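Local coordinates for protein carbonic anhydrase (PDB 4O1K) that catalyses the reversible hydration of carbon dioxide to bicarbonate, as a tetrameric zinc-dependent beta-carbonic anhydrase of a filamentous fungus, at residues K146-D149 with A150-D153. Numbering follows the deposited sequence.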
ATOM      1  N   LYS A 146      23.689 -11.741 -12.820  1.00 39.96           N
ATOM      2  CA  LYS A 146      24.751 -12.336 -13.623  1.00 50.12           C
ATOM      3  C   LYS A 146      24.838 -11.684 -14.995  1.00 51.15           C
ATOM      4  O   LYS A 146      25.928 -11.328 -15.444  1.00 55.81           O
ATOM      5  CB  LYS A 146      24.486 -13.823 -13.813  1.00 52.98           C
ATOM      6  CG  LYS A 146      24.995 -14.718 -12.716  1.00 61.47           C
ATOM      7  CD  LYS A 146      24.750 -16.157 -13.152  1.00 67.85           C
ATOM      8  CE  LYS A 146      25.617 -17.146 -12.405  1.00 73.07           C
ATOM      9  NZ  LYS A 146      25.700 -18.433 -13.178  1.00 75.98           N
ATOM     10  N   GLU A 147      23.692 -11.543 -15.658  1.00 48.95           N
ATOM     11  CA  GLU A 147      23.654 -10.962 -17.004  1.00 47.58           C
ATOM     12  C   GLU A 147      24.055  -9.493 -16.950  1.00 46.27           C
ATOM     13  O   GLU A 147      24.842  -9.026 -17.776  1.00 46.66           O
ATOM     14  CB  GLU A 147      22.257 -11.098 -17.629  1.00 47.91           C
ATOM     15  CG  GLU A 147      22.073 -10.253 -18.889  1.00 50.27           C
ATOM     16  CD  GLU A 147      20.667 -10.347 -19.480  1.00 52.72           C
ATOM     17  OE1 GLU A 147      19.805 -11.053 -18.907  1.00 54.35           O
ATOM     18  OE2 GLU A 147      20.424  -9.701 -20.517  1.00 49.33           O
ATOM     19  N   LEU A 148      23.522  -8.774 -15.966  1.00 41.20           N
ATOM     20  CA  LEU A 148      23.749  -7.337 -15.879  1.00 42.27           C
ATOM     21  C   LEU A 148      25.199  -6.995 -15.535  1.00 43.71           C
ATOM     22  O   LEU A 148      25.806  -6.139 -16.192  1.00 47.85           O
ATOM     23  CB  LEU A 148      22.768  -6.686 -14.904  1.00 40.56           C
ATOM     24  CG  LEU A 148      21.337  -6.547 -15.453  1.00 39.92           C
ATOM     25  CD1 LEU A 148      20.303  -6.140 -14.376  1.00 39.83           C
ATOM     26  CD2 LEU A 148      21.323  -5.553 -16.623  1.00 36.02           C
ATOM     27  N   ASP A 149      25.748  -7.666 -14.525  1.00 44.78           N
ATOM     28  CA  ASP A 149      27.125  -7.438 -14.111  1.00 49.54           C
ATOM     29  C   ASP A 149      28.109  -7.735 -15.228  1.00 50.25           C
ATOM     30  O   ASP A 149      29.179  -7.152 -15.272  1.00 55.96           O
ATOM     31  CB  ASP A 149      27.475  -8.314 -12.907  1.00 54.51           C
ATOM     32  CG  ASP A 149      26.945  -7.757 -11.594  1.00 57.82           C
ATOM     33  OD1 ASP A 149      26.603  -6.551 -11.544  1.00 56.86           O
ATOM     34  OD2 ASP A 149      26.897  -8.534 -10.610  1.00 58.21           O
ATOM     35  N   ALA A 150      27.750  -8.648 -16.124  1.00 53.56           N
ATOM     36  CA  ALA A 150      28.633  -9.014 -17.241  1.00 56.43           C
ATOM     37  C   ALA A 150      28.824  -7.867 -18.242  1.00 57.79           C
ATOM     38  O   ALA A 150      29.859  -7.774 -18.903  1.00 63.08           O
ATOM     39  CB  ALA A 150      28.094 -10.249 -17.955  1.00 58.17           C
ATOM     40  N   ILE A 151      27.802  -7.023 -18.372  1.00 55.45           N
ATOM     41  CA  ILE A 151      27.845  -5.861 -19.253  1.00 55.58           C
ATOM     42  C   ILE A 151      28.800  -4.798 -18.714  1.00 58.64           C
ATOM     43  O   ILE A 151      28.518  -4.142 -17.709  1.00 56.57           O
ATOM     44  CB  ILE A 151      26.437  -5.255 -19.439  1.00 49.56           C
ATOM     45  CG1 ILE A 151      25.462  -6.324 -19.951  1.00 46.42           C
ATOM     46  CG2 ILE A 151      26.473  -4.065 -20.416  1.00 49.22           C
ATOM     47  CD1 ILE A 151      23.973  -5.938 -19.843  1.00 45.20           C
ATOM     48  N   ALA A 152      29.925  -4.621 -19.401  1.00 62.14           N
ATOM     49  CA  ALA A 152      30.957  -3.686 -18.964  1.00 64.34           C
ATOM     50  C   ALA A 152      30.493  -2.226 -18.934  1.00 64.92           C
ATOM     51  O   ALA A 152      30.610  -1.556 -17.901  1.00 67.20           O
ATOM     52  CB  ALA A 152      32.202  -3.829 -19.831  1.00 63.35           C
ATOM     53  N   ASP A 153      29.994  -1.730 -20.064  1.00 62.02           N
ATOM     54  CA  ASP A 153      29.572  -0.336 -20.150  1.00 62.70           C
ATOM     55  C   ASP A 153      28.383  -0.090 -19.250  1.00 59.55           C
ATOM     56  O   ASP A 153      27.418  -0.862 -19.248  1.00 55.67           O
ATOM     57  CB  ASP A 153      29.231   0.070 -21.588  1.00 67.00           C
ATOM     58  CG  ASP A 153      28.762   1.522 -21.693  1.00 74.06           C
ATOM     59  OD1 ASP A 153      29.351   2.401 -21.022  1.00 77.37           O
ATOM     60  OD2 ASP A 153      27.799   1.786 -22.445  1.00 76.12           O
TER
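Leu148 and Ile151 meet in a local contact at the C-terminal end of the short helix 145-150, where the chain leaves its last turn for the loop leading into helix 154-174, on the surface of the subunit. The backbone bonding changes character here. Ala150 N is shared weakly between two carbonyls, Lys146 O at 3.3 Å and Glu147 O at 3.4 Å. Ile151 N instead reaches back three residues to Leu148 O, at 3.1 Å. Ile151 then turns extended, with psi 110°. Its CG1 branch, anti to the carbonyl carbon (chi1 -55°), folds back over the helix end, placing CG1 3.5 Å from Glu147 O. CD1 continues alongside Leu148, 4.2 Å from CD2; the two side chains lie side by side, pointing the same way, against helix 154-174, where both touch Arg160. An alanine in place of Ile151 would probably open a gap beside Leu148 CD2 and take away part of the cover over the Glu147 carbonyl oxygen. Arg160 also forms a salt bridge with Glu147 OE2, while Asp149 OD1 is hydrogen-bonded to Tyr141 OH on helix 130-143. Beyond the bend, Asp153 OD2 accepts from Ala156 N as an N-cap, completing a tight helix-loop-helix connection in which the i to i+3 bond from Ile151 N marks the departure from alpha-helical bonding and the following helix begins with a capping aspartate.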